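Local atomic coordinates of aminoglycoside 6-adenylyltransferase (Bacillus subtilis, PDB entry 2PBE), a protein that transfers the AMP or GMP moiety of ATP or GTP to the 6-hydroxyl of streptomycin, giving the bacterium resistance to this antibiotic. Residues M10-D15 with K215-Y220; R22-L28 with D46-T52. Residue numbers count along the deposited sequence, not the author numbering.

Overall arrangement
Both contacts involve the N-terminal part of the chain. Contact 2 pairs strands 23-28 and 45-51, neighbours inside the mixed sheet of the nucleotidyltransferase domain. Contact 1 joins helix 6-19, which packs on that sheet, to the loop between strand 207-209 and helix 223-230. Their centres lie about 14 Å apart. The helix is the link, because it is followed, after a short turn, by strand 23-28. Phe-13 O accepts a probable hydrogen bond from Tyr-49 OH at 2.8 Å. Phe-13 CD2 packs on Ile-47 CG1 at 3.6 Å, and Met-10 SE lies 3.9 Å from Leu-28 CD1. Along the chain, contact 2 is nested within the loop that contact 1 closes.

Contact 1. Residues M10-D15 with K215-Y220; sequences MDIFLD and KFMKRY
Leu-14 overlaps Arg-219 and Tyr-220: its CD1 lies 3.8 Å from Arg-219 CG and 3.5 Å from Tyr-220 OH. Leu-14 has chi1 t and chi2 m. Residues 10-15 are regular helix within 6-19. Residues 215-220 form a loop with a short 3-10 segment at 217-218, closed by Arg-219 N to Phe-216 O (3.0 Å) and Tyr-220 N to Met-217 O (3.0 Å). The closest CA pair is Asp-15 with Arg-219, 7.0 Å apart. One helical turn before Leu-14, the selenomethionine Met-10 places CB 3.7 Å from Phe-216 CE1, at the ring edge. Met-10 CG is 3.9 Å from Lys-215 NZ. Arg-219 (chi1 t, chi2 125°, chi3 m) carries its guanidinium to two acids one turn apart. Arg-219 NE donates to Asp-11 OD1 at 3.3 Å, and Arg-219 NH1 to Asp-15 OD1 at 3.2 Å. Both bonds are salt bridges, made at the guanidinium edge. A water donates to Asp-15 OD1 (2.8 Å) and accepts a weak bond from Arg-219 NH1 (2.7 Å). Phe-208 of strand 207-209 stacks on Tyr-220. This is helix-to-loop packing beside a salt-bridge network in which one loop arginine binds acids at i and i+4 of the N-terminal helix.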
HETATM    1  N   MSE A  10      12.437  -2.865  -1.985  1.00 47.16           N
HETATM    2  CA  MSE A  10      11.318  -2.671  -1.083  1.00 46.59           C
HETATM    3  C   MSE A  10      10.326  -3.801  -1.185  1.00 44.66           C
HETATM    4  O   MSE A  10       9.757  -4.217  -0.176  1.00 44.86           O
HETATM    5  CB  MSE A  10      10.596  -1.359  -1.362  1.00 50.27           C
HETATM    6  CG  MSE A  10      11.373  -0.122  -0.953  1.00 54.62           C
HETATM    7 SE   MSE A  10      12.115  -0.224   0.854  1.00 62.90          SE
HETATM    8  CE  MSE A  10      10.589  -0.932   1.812  1.00 58.43           C
ATOM      9  N   ASP A  11      10.109  -4.284  -2.406  1.00 42.22           N
ATOM     10  CA  ASP A  11       9.181  -5.387  -2.619  1.00 40.43           C
ATOM     11  C   ASP A  11       9.625  -6.564  -1.760  1.00 37.42           C
ATOM     12  O   ASP A  11       8.843  -7.104  -0.986  1.00 36.63           O
ATOM     13  CB  ASP A  11       9.159  -5.829  -4.094  1.00 43.92           C
ATOM     14  CG  ASP A  11       8.489  -4.815  -5.007  1.00 45.14           C
ATOM     15  OD1 ASP A  11       7.442  -4.250  -4.603  1.00 47.69           O
ATOM     16  OD2 ASP A  11       8.999  -4.596  -6.132  1.00 44.44           O
ATOM     17  N   ILE A  12      10.886  -6.947  -1.888  1.00 34.08           N
ATOM     18  CA  ILE A  12      11.425  -8.062  -1.137  1.00 32.20           C
ATOM     19  C   ILE A  12      11.174  -7.935   0.368  1.00 31.99           C
ATOM     20  O   ILE A  12      10.662  -8.859   0.992  1.00 31.67           O
ATOM     21  CB  ILE A  12      12.933  -8.181  -1.427  1.00 31.49           C
ATOM     22  CG1 ILE A  12      13.131  -8.445  -2.919  1.00 32.20           C
ATOM     23  CG2 ILE A  12      13.546  -9.292  -0.612  1.00 30.00           C
ATOM     24  CD1 ILE A  12      14.564  -8.420  -3.386  1.00 32.93           C
ATOM     25  N   PHE A  13      11.522  -6.795   0.945  1.00 32.13           N
ATOM     26  CA  PHE A  13      11.342  -6.611   2.374  1.00 33.35           C
ATOM     27  C   PHE A  13       9.879  -6.637   2.803  1.00 33.31           C
ATOM     28  O   PHE A  13       9.527  -7.237   3.822  1.00 32.18           O
ATOM     29  CB  PHE A  13      11.954  -5.289   2.829  1.00 34.40           C
ATOM     30  CG  PHE A  13      13.400  -5.100   2.452  1.00 36.12           C
ATOM     31  CD1 PHE A  13      14.287  -6.194   2.351  1.00 37.01           C
ATOM     32  CD2 PHE A  13      13.902  -3.797   2.250  1.00 36.71           C
ATOM     33  CE1 PHE A  13      15.665  -5.989   2.050  1.00 37.73           C
ATOM     34  CE2 PHE A  13      15.271  -3.565   1.950  1.00 37.64           C
ATOM     35  CZ  PHE A  13      16.158  -4.662   1.849  1.00 38.07           C
ATOM     36  N   LEU A  14       9.038  -5.973   2.025  1.00 33.70           N
ATOM     37  CA  LEU A  14       7.616  -5.917   2.324  1.00 33.94           C
ATOM     38  C   LEU A  14       7.009  -7.311   2.159  1.00 34.26           C
ATOM     39  O   LEU A  14       6.240  -7.787   2.999  1.00 34.70           O
ATOM     40  CB  LEU A  14       6.952  -4.927   1.361  1.00 34.85           C
ATOM     41  CG  LEU A  14       5.567  -4.311   1.557  1.00 35.65           C
ATOM     42  CD1 LEU A  14       4.486  -5.309   1.211  1.00 36.59           C
ATOM     43  CD2 LEU A  14       5.446  -3.804   2.995  1.00 37.75           C
ATOM     44  N   ASP A  15       7.387  -7.968   1.070  1.00 34.20           N
ATOM     45  CA  ASP A  15       6.881  -9.299   0.770  1.00 34.69           C
ATOM     46  C   ASP A  15       7.284 -10.297   1.846  1.00 31.77           C
ATOM     47  O   ASP A  15       6.501 -11.167   2.241  1.00 31.15           O
ATOM     48  CB  ASP A  15       7.417  -9.763  -0.577  1.00 38.82           C
ATOM     49  CG  ASP A  15       6.620 -10.899  -1.145  1.00 42.32           C
ATOM     50  OD1 ASP A  15       5.446 -10.652  -1.505  1.00 47.34           O
ATOM     51  OD2 ASP A  15       7.162 -12.028  -1.228  1.00 43.41           O
ATOM     52  N   LYS A 215       3.195   2.435  -5.260  1.00 45.69           N
ATOM     53  CA  LYS A 215       4.185   1.433  -5.672  1.00 45.69           C
ATOM     54  C   LYS A 215       4.064   0.049  -5.022  1.00 44.03           C
ATOM     55  O   LYS A 215       4.585  -0.927  -5.554  1.00 43.64           O
ATOM     56  CB  LYS A 215       5.612   1.986  -5.459  1.00 47.29           C
ATOM     57  CG  LYS A 215       5.943   2.390  -4.022  1.00 49.15           C
ATOM     58  CD  LYS A 215       7.057   3.437  -3.983  1.00 50.32           C
ATOM     59  CE  LYS A 215       8.447   2.834  -4.069  1.00 51.70           C
ATOM     60  NZ  LYS A 215       8.860   2.279  -2.750  1.00 52.63           N
ATOM     61  N   PHE A 216       3.378  -0.037  -3.890  1.00 43.38           N
ATOM     62  CA  PHE A 216       3.231  -1.316  -3.185  1.00 43.77           C
ATOM     63  C   PHE A 216       1.956  -2.096  -3.478  1.00 44.95           C
ATOM     64  O   PHE A 216       1.784  -3.212  -3.003  1.00 44.84           O
ATOM     65  CB  PHE A 216       3.313  -1.111  -1.668  1.00 41.70           C
ATOM     66  CG  PHE A 216       4.582  -0.482  -1.197  1.00 40.94           C
ATOM     67  CD1 PHE A 216       5.833  -0.940  -1.660  1.00 41.94           C
ATOM     68  CD2 PHE A 216       4.540   0.560  -0.255  1.00 41.40           C
ATOM     69  CE1 PHE A 216       7.043  -0.366  -1.192  1.00 42.55           C
ATOM     70  CE2 PHE A 216       5.741   1.158   0.237  1.00 41.48           C
ATOM     71  CZ  PHE A 216       6.995   0.693  -0.236  1.00 42.38           C
HETATM   72  N   MSE A 217       1.067  -1.515  -4.270  1.00 46.72           N
HETATM   73  CA  MSE A 217      -0.198  -2.158  -4.568  1.00 48.47           C
HETATM   74  C   MSE A 217      -0.161  -3.496  -5.296  1.00 47.85           C
HETATM   75  O   MSE A 217      -1.055  -4.334  -5.088  1.00 47.76           O
HETATM   76  CB  MSE A 217      -1.104  -1.175  -5.316  1.00 52.82           C
HETATM   77  CG  MSE A 217      -1.730  -0.136  -4.402  1.00 58.01           C
HETATM   78 SE   MSE A 217      -2.579  -0.935  -2.823  1.00 67.63          SE
HETATM   79  CE  MSE A 217      -4.357  -1.312  -3.510  1.00 62.98           C
ATOM     80  N   LYS A 218       0.850  -3.710  -6.138  1.00 46.26           N
ATOM     81  CA  LYS A 218       0.961  -4.976  -6.857  1.00 44.53           C
ATOM     82  C   LYS A 218       1.247  -6.063  -5.831  1.00 43.52           C
ATOM     83  O   LYS A 218       0.965  -7.251  -6.049  1.00 44.22           O
ATOM     84  CB  LYS A 218       2.090  -4.930  -7.890  1.00 42.91           C
ATOM     85  CG  LYS A 218       1.942  -5.981  -8.952  1.00 41.09           C
ATOM     86  CD  LYS A 218       3.121  -5.972  -9.896  1.00 42.82           C
ATOM     87  CE  LYS A 218       2.839  -6.803 -11.137  1.00 43.23           C
ATOM     88  NZ  LYS A 218       2.293  -8.153 -10.780  1.00 46.41           N
ATOM     89  N   ARG A 219       1.812  -5.636  -4.707  1.00 43.09           N
ATOM     90  CA  ARG A 219       2.160  -6.549  -3.629  1.00 43.61           C
ATOM     91  C   ARG A 219       1.013  -6.739  -2.648  1.00 41.17           C
ATOM     92  O   ARG A 219       1.229  -7.141  -1.515  1.00 43.51           O
ATOM     93  CB  ARG A 219       3.370  -6.020  -2.870  1.00 47.03           C
ATOM     94  CG  ARG A 219       4.183  -7.060  -2.157  1.00 51.57           C
ATOM     95  CD  ARG A 219       5.599  -6.917  -2.627  1.00 56.34           C
ATOM     96  NE  ARG A 219       5.685  -6.985  -4.086  1.00 60.37           N
ATOM     97  CZ  ARG A 219       5.355  -8.045  -4.829  1.00 61.46           C
ATOM     98  NH1 ARG A 219       4.916  -9.169  -4.261  1.00 60.86           N
ATOM     99  NH2 ARG A 219       5.410  -7.970  -6.157  1.00 61.67           N
ATOM    100  N   TYR A 220      -0.201  -6.445  -3.074  1.00 37.35           N
ATOM    101  CA  TYR A 220      -1.345  -6.604  -2.199  1.00 33.63           C
ATOM    102  C   TYR A 220      -2.503  -7.180  -2.964  1.00 32.64           C
ATOM    103  O   TYR A 220      -3.297  -7.931  -2.420  1.00 32.12           O
ATOM    104  CB  TYR A 220      -1.752  -5.267  -1.630  1.00 31.25           C
ATOM    105  CG  TYR A 220      -0.869  -4.830  -0.495  1.00 29.48           C
ATOM    106  CD1 TYR A 220      -0.877  -5.522   0.746  1.00 28.68           C
ATOM    107  CD2 TYR A 220       0.019  -3.736  -0.652  1.00 29.09           C
ATOM    108  CE1 TYR A 220      -0.013  -5.133   1.808  1.00 28.12           C
ATOM    109  CE2 TYR A 220       0.887  -3.343   0.380  1.00 27.86           C
ATOM    110  CZ  TYR A 220       0.876  -4.039   1.608  1.00 30.24           C
ATOM    111  OH  TYR A 220       1.758  -3.623   2.592  1.00 29.74           O
TER
HETATM  112  O   HOH W   1       3.000  -9.849  -2.503  1.00 62.05           O

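Contact 2. Residues R22-L28 with D46-T52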
ATOM      1  N   ARG A  22       5.790 -14.160  12.355  1.00 31.38           N
ATOM      2  CA  ARG A  22       6.392 -13.533  13.529  1.00 30.38           C
ATOM      3  C   ARG A  22       6.446 -12.018  13.332  1.00 30.31           C
ATOM      4  O   ARG A  22       6.459 -11.262  14.309  1.00 31.03           O
ATOM      5  CB  ARG A  22       7.820 -14.039  13.792  1.00 29.95           C
ATOM      6  CG  ARG A  22       7.996 -15.539  13.878  1.00 27.87           C
ATOM      7  CD  ARG A  22       8.816 -16.002  12.699  1.00 30.08           C
ATOM      8  NE  ARG A  22      10.125 -16.536  13.045  1.00 30.87           N
ATOM      9  CZ  ARG A  22      11.098 -16.752  12.165  1.00 31.12           C
ATOM     10  NH1 ARG A  22      10.917 -16.466  10.875  1.00 27.50           N
ATOM     11  NH2 ARG A  22      12.253 -17.283  12.574  1.00 30.78           N
ATOM     12  N   ILE A  23       6.479 -11.570  12.080  1.00 29.08           N
ATOM     13  CA  ILE A  23       6.548 -10.137  11.816  1.00 29.05           C
ATOM     14  C   ILE A  23       5.160  -9.516  11.845  1.00 28.95           C
ATOM     15  O   ILE A  23       4.307  -9.834  11.021  1.00 27.23           O
ATOM     16  CB  ILE A  23       7.230  -9.838  10.474  1.00 28.09           C
ATOM     17  CG1 ILE A  23       8.622 -10.476  10.453  1.00 26.71           C
ATOM     18  CG2 ILE A  23       7.398  -8.330  10.299  1.00 27.31           C
ATOM     19  CD1 ILE A  23       9.301 -10.393   9.115  1.00 26.29           C
ATOM     20  N   ARG A  24       4.963  -8.619  12.807  1.00 29.83           N
ATOM     21  CA  ARG A  24       3.686  -7.938  13.009  1.00 29.96           C
ATOM     22  C   ARG A  24       3.676  -6.486  12.543  1.00 29.95           C
ATOM     23  O   ARG A  24       2.662  -5.986  12.090  1.00 31.44           O
ATOM     24  CB  ARG A  24       3.321  -8.007  14.491  1.00 28.20           C
ATOM     25  CG  ARG A  24       3.145  -9.433  15.010  1.00 27.41           C
ATOM     26  CD  ARG A  24       1.795  -9.987  14.609  1.00 26.99           C
ATOM     27  NE  ARG A  24       1.893 -11.082  13.659  1.00 25.70           N
ATOM     28  CZ  ARG A  24       0.880 -11.488  12.907  1.00 28.48           C
ATOM     29  NH1 ARG A  24      -0.303 -10.885  12.999  1.00 26.88           N
ATOM     30  NH2 ARG A  24       1.040 -12.499  12.056  1.00 30.06           N
ATOM     31  N   LEU A  25       4.813  -5.817  12.638  1.00 31.16           N
ATOM     32  CA  LEU A  25       4.916  -4.411  12.259  1.00 31.89           C
ATOM     33  C   LEU A  25       6.214  -4.172  11.466  1.00 32.21           C
ATOM     34  O   LEU A  25       7.230  -4.819  11.717  1.00 33.06           O
ATOM     35  CB  LEU A  25       4.888  -3.556  13.534  1.00 33.38           C
ATOM     36  CG  LEU A  25       4.550  -2.057  13.548  1.00 36.65           C
ATOM     37  CD1 LEU A  25       5.668  -1.252  12.909  1.00 39.08           C
ATOM     38  CD2 LEU A  25       3.244  -1.813  12.818  1.00 38.52           C
ATOM     39  N   VAL A  26       6.170  -3.261  10.499  1.00 32.05           N
ATOM     40  CA  VAL A  26       7.331  -2.933   9.676  1.00 31.22           C
ATOM     41  C   VAL A  26       7.472  -1.429   9.565  1.00 32.75           C
ATOM     42  O   VAL A  26       6.507  -0.732   9.253  1.00 33.14           O
ATOM     43  CB  VAL A  26       7.195  -3.522   8.263  1.00 30.14           C
ATOM     44  CG1 VAL A  26       8.408  -3.161   7.424  1.00 27.55           C
ATOM     45  CG2 VAL A  26       7.052  -5.023   8.342  1.00 30.51           C
ATOM     46  N   THR A  27       8.689  -0.941   9.785  1.00 34.78           N
ATOM     47  CA  THR A  27       8.964   0.491   9.733  1.00 37.12           C
ATOM     48  C   THR A  27      10.160   0.793   8.871  1.00 39.39           C
ATOM     49  O   THR A  27      11.043  -0.048   8.729  1.00 40.77           O
ATOM     50  CB  THR A  27       9.261   1.030  11.115  1.00 37.07           C
ATOM     51  OG1 THR A  27       8.195   0.678  11.995  1.00 40.07           O
ATOM     52  CG2 THR A  27       9.398   2.523  11.082  1.00 39.66           C
ATOM     53  N   LEU A  28      10.192   1.992   8.304  1.00 42.25           N
ATOM     54  CA  LEU A  28      11.312   2.414   7.482  1.00 46.31           C
ATOM     55  C   LEU A  28      11.983   3.701   7.995  1.00 49.42           C
ATOM     56  O   LEU A  28      11.313   4.611   8.479  1.00 49.68           O
ATOM     57  CB  LEU A  28      10.852   2.593   6.041  1.00 47.35           C
ATOM     58  CG  LEU A  28      11.934   3.098   5.089  1.00 50.69           C
ATOM     59  CD1 LEU A  28      12.061   2.177   3.886  1.00 51.09           C
ATOM     60  CD2 LEU A  28      11.570   4.510   4.655  1.00 51.65           C
ATOM     61  N   ASP A  46      16.956   1.180   5.473  1.00 49.13           N
ATOM     62  CA  ASP A  46      16.778   1.114   6.923  1.00 47.40           C
ATOM     63  C   ASP A  46      15.428   0.540   7.253  1.00 44.54           C
ATOM     64  O   ASP A  46      14.426   1.228   7.192  1.00 44.76           O
ATOM     65  CB  ASP A  46      16.872   2.500   7.536  1.00 50.58           C
ATOM     66  CG  ASP A  46      18.210   2.752   8.202  1.00 53.71           C
ATOM     67  OD1 ASP A  46      18.383   2.278   9.350  1.00 56.29           O
ATOM     68  OD2 ASP A  46      19.089   3.412   7.578  1.00 54.07           O
ATOM     69  N   ILE A  47      15.413  -0.741   7.574  1.00 40.69           N
ATOM     70  CA  ILE A  47      14.185  -1.445   7.866  1.00 37.17           C
ATOM     71  C   ILE A  47      14.140  -1.968   9.286  1.00 35.80           C
ATOM     72  O   ILE A  47      15.165  -2.332   9.849  1.00 37.58           O
ATOM     73  CB  ILE A  47      14.040  -2.638   6.917  1.00 36.86           C
ATOM     74  CG1 ILE A  47      14.289  -2.182   5.474  1.00 36.23           C
ATOM     75  CG2 ILE A  47      12.662  -3.271   7.064  1.00 36.03           C
ATOM     76  CD1 ILE A  47      13.301  -1.139   4.941  1.00 37.30           C
ATOM     77  N   SER A  48      12.944  -2.004   9.861  1.00 33.24           N
ATOM     78  CA  SER A  48      12.748  -2.522  11.211  1.00 31.09           C
ATOM     79  C   SER A  48      11.526  -3.429  11.215  1.00 29.84           C
ATOM     80  O   SER A  48      10.437  -3.017  10.799  1.00 29.30           O
ATOM     81  CB  SER A  48      12.496  -1.390  12.216  1.00 31.19           C
ATOM     82  OG  SER A  48      13.630  -0.577  12.402  1.00 31.33           O
ATOM     83  N   TYR A  49      11.709  -4.659  11.681  1.00 27.91           N
ATOM     84  CA  TYR A  49      10.615  -5.620  11.785  1.00 25.56           C
ATOM     85  C   TYR A  49      10.293  -5.832  13.253  1.00 25.87           C
ATOM     86  O   TYR A  49      11.160  -6.242  14.028  1.00 25.98           O
ATOM     87  CB  TYR A  49      11.002  -6.990  11.214  1.00 24.35           C
ATOM     88  CG  TYR A  49      11.244  -7.091   9.720  1.00 23.16           C
ATOM     89  CD1 TYR A  49      10.458  -6.351   8.795  1.00 22.82           C
ATOM     90  CD2 TYR A  49      12.180  -8.033   9.215  1.00 21.36           C
ATOM     91  CE1 TYR A  49      10.598  -6.559   7.392  1.00 23.04           C
ATOM     92  CE2 TYR A  49      12.328  -8.248   7.819  1.00 22.32           C
ATOM     93  CZ  TYR A  49      11.532  -7.513   6.911  1.00 23.88           C
ATOM     94  OH  TYR A  49      11.657  -7.744   5.548  1.00 26.20           O
ATOM     95  N   PHE A  50       9.054  -5.546  13.649  1.00 25.65           N
ATOM     96  CA  PHE A  50       8.656  -5.760  15.041  1.00 25.95           C
ATOM     97  C   PHE A  50       8.116  -7.166  15.021  1.00 26.59           C
ATOM     98  O   PHE A  50       7.140  -7.446  14.318  1.00 28.77           O
ATOM     99  CB  PHE A  50       7.598  -4.752  15.460  1.00 27.10           C
ATOM    100  CG  PHE A  50       8.138  -3.385  15.660  1.00 29.44           C
ATOM    101  CD1 PHE A  50       8.423  -2.917  16.946  1.00 31.95           C
ATOM    102  CD2 PHE A  50       8.445  -2.575  14.556  1.00 31.00           C
ATOM    103  CE1 PHE A  50       9.026  -1.644  17.142  1.00 31.97           C
ATOM    104  CE2 PHE A  50       9.052  -1.298  14.727  1.00 31.43           C
ATOM    105  CZ  PHE A  50       9.343  -0.834  16.030  1.00 31.64           C
ATOM    106  N   VAL A  51       8.750  -8.042  15.783  1.00 25.75           N
ATOM    107  CA  VAL A  51       8.385  -9.442  15.786  1.00 27.85           C
ATOM    108  C   VAL A  51       7.914  -9.999  17.123  1.00 30.34           C
ATOM    109  O   VAL A  51       8.061  -9.372  18.162  1.00 30.91           O
ATOM    110  CB  VAL A  51       9.577 -10.284  15.282  1.00 27.69           C
ATOM    111  CG1 VAL A  51      10.112  -9.687  14.002  1.00 26.15           C
ATOM    112  CG2 VAL A  51      10.687 -10.323  16.329  1.00 24.86           C
ATOM    113  N   THR A  52       7.360 -11.200  17.076  1.00 32.40           N
ATOM    114  CA  THR A  52       6.882 -11.845  18.287  1.00 35.17           C
ATOM    115  C   THR A  52       8.052 -12.524  19.015  1.00 38.11           C
ATOM    116  O   THR A  52       8.264 -12.277  20.213  1.00 40.64           O
ATOM    117  CB  THR A  52       5.799 -12.895  17.959  1.00 33.79           C
ATOM    118  OG1 THR A  52       6.288 -13.773  16.938  1.00 32.85           O
ATOM    119  CG2 THR A  52       4.529 -12.221  17.489  1.00 32.09           C
TER
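Ile-23, Val-26 and Tyr-49 form the apolar centre on one face of an antiparallel strand pair in the mixed sheet of the nucleotidyltransferase fold. Ile-23 CD1 makes a CH-pi contact over the Tyr-49 ring, 3.8 Å from its centroid. Val-26 CG2 approaches Tyr-49 CD1 at 3.7 Å. The same face continues to Leu-28 CD1 and Ile-47 CD1, 3.7 Å apart, and to Ile-23 CG1 and Val-51 CG1, 3.9 Å apart. Helix 6-19 packs here: Phe-16 and Ala-17 touch Ile-23, and Phe-13 touches Ile-47. Tyr-49 OH makes a hydrogen bond to Phe-13 O of that helix. The opposite face carries Leu-25, Thr-27, Ser-48 and Phe-50. Leu-25 CD1 lies 3.5 Å from Phe-50 CD2, and Thr-27 OG1 is 3.5 Å from Phe-50 CE2. Tyr-115 meets Phe-50 edge-to-face.

The two strands are flanked by strands 101-108 and 125-128. Their directions differ by 159°. Thr-27 and Ser-48 are a hydrogen-bonded pair: Thr-27 N to Ser-48 O is 2.9 Å and Ser-48 N to Thr-27 O is 3.0 Å. Phe-50 N donates to Leu-25 O at 2.8 Å.

At the polar end, Arg-22 turns to Asp-20 in a salt bridge and Arg-24 to Asp-130. Thr-52 N donates to Arg-22 O at 2.9 Å. Between this bond and the regular pairing, Arg-24 and Leu-25 both face Phe-50 in a classic beta bulge, which shifts the register by one residue. Phe-50 O therefore accepts twice: from Arg-24 N at 2.9 Å, and weakly from Leu-25 N at 3.3 Å.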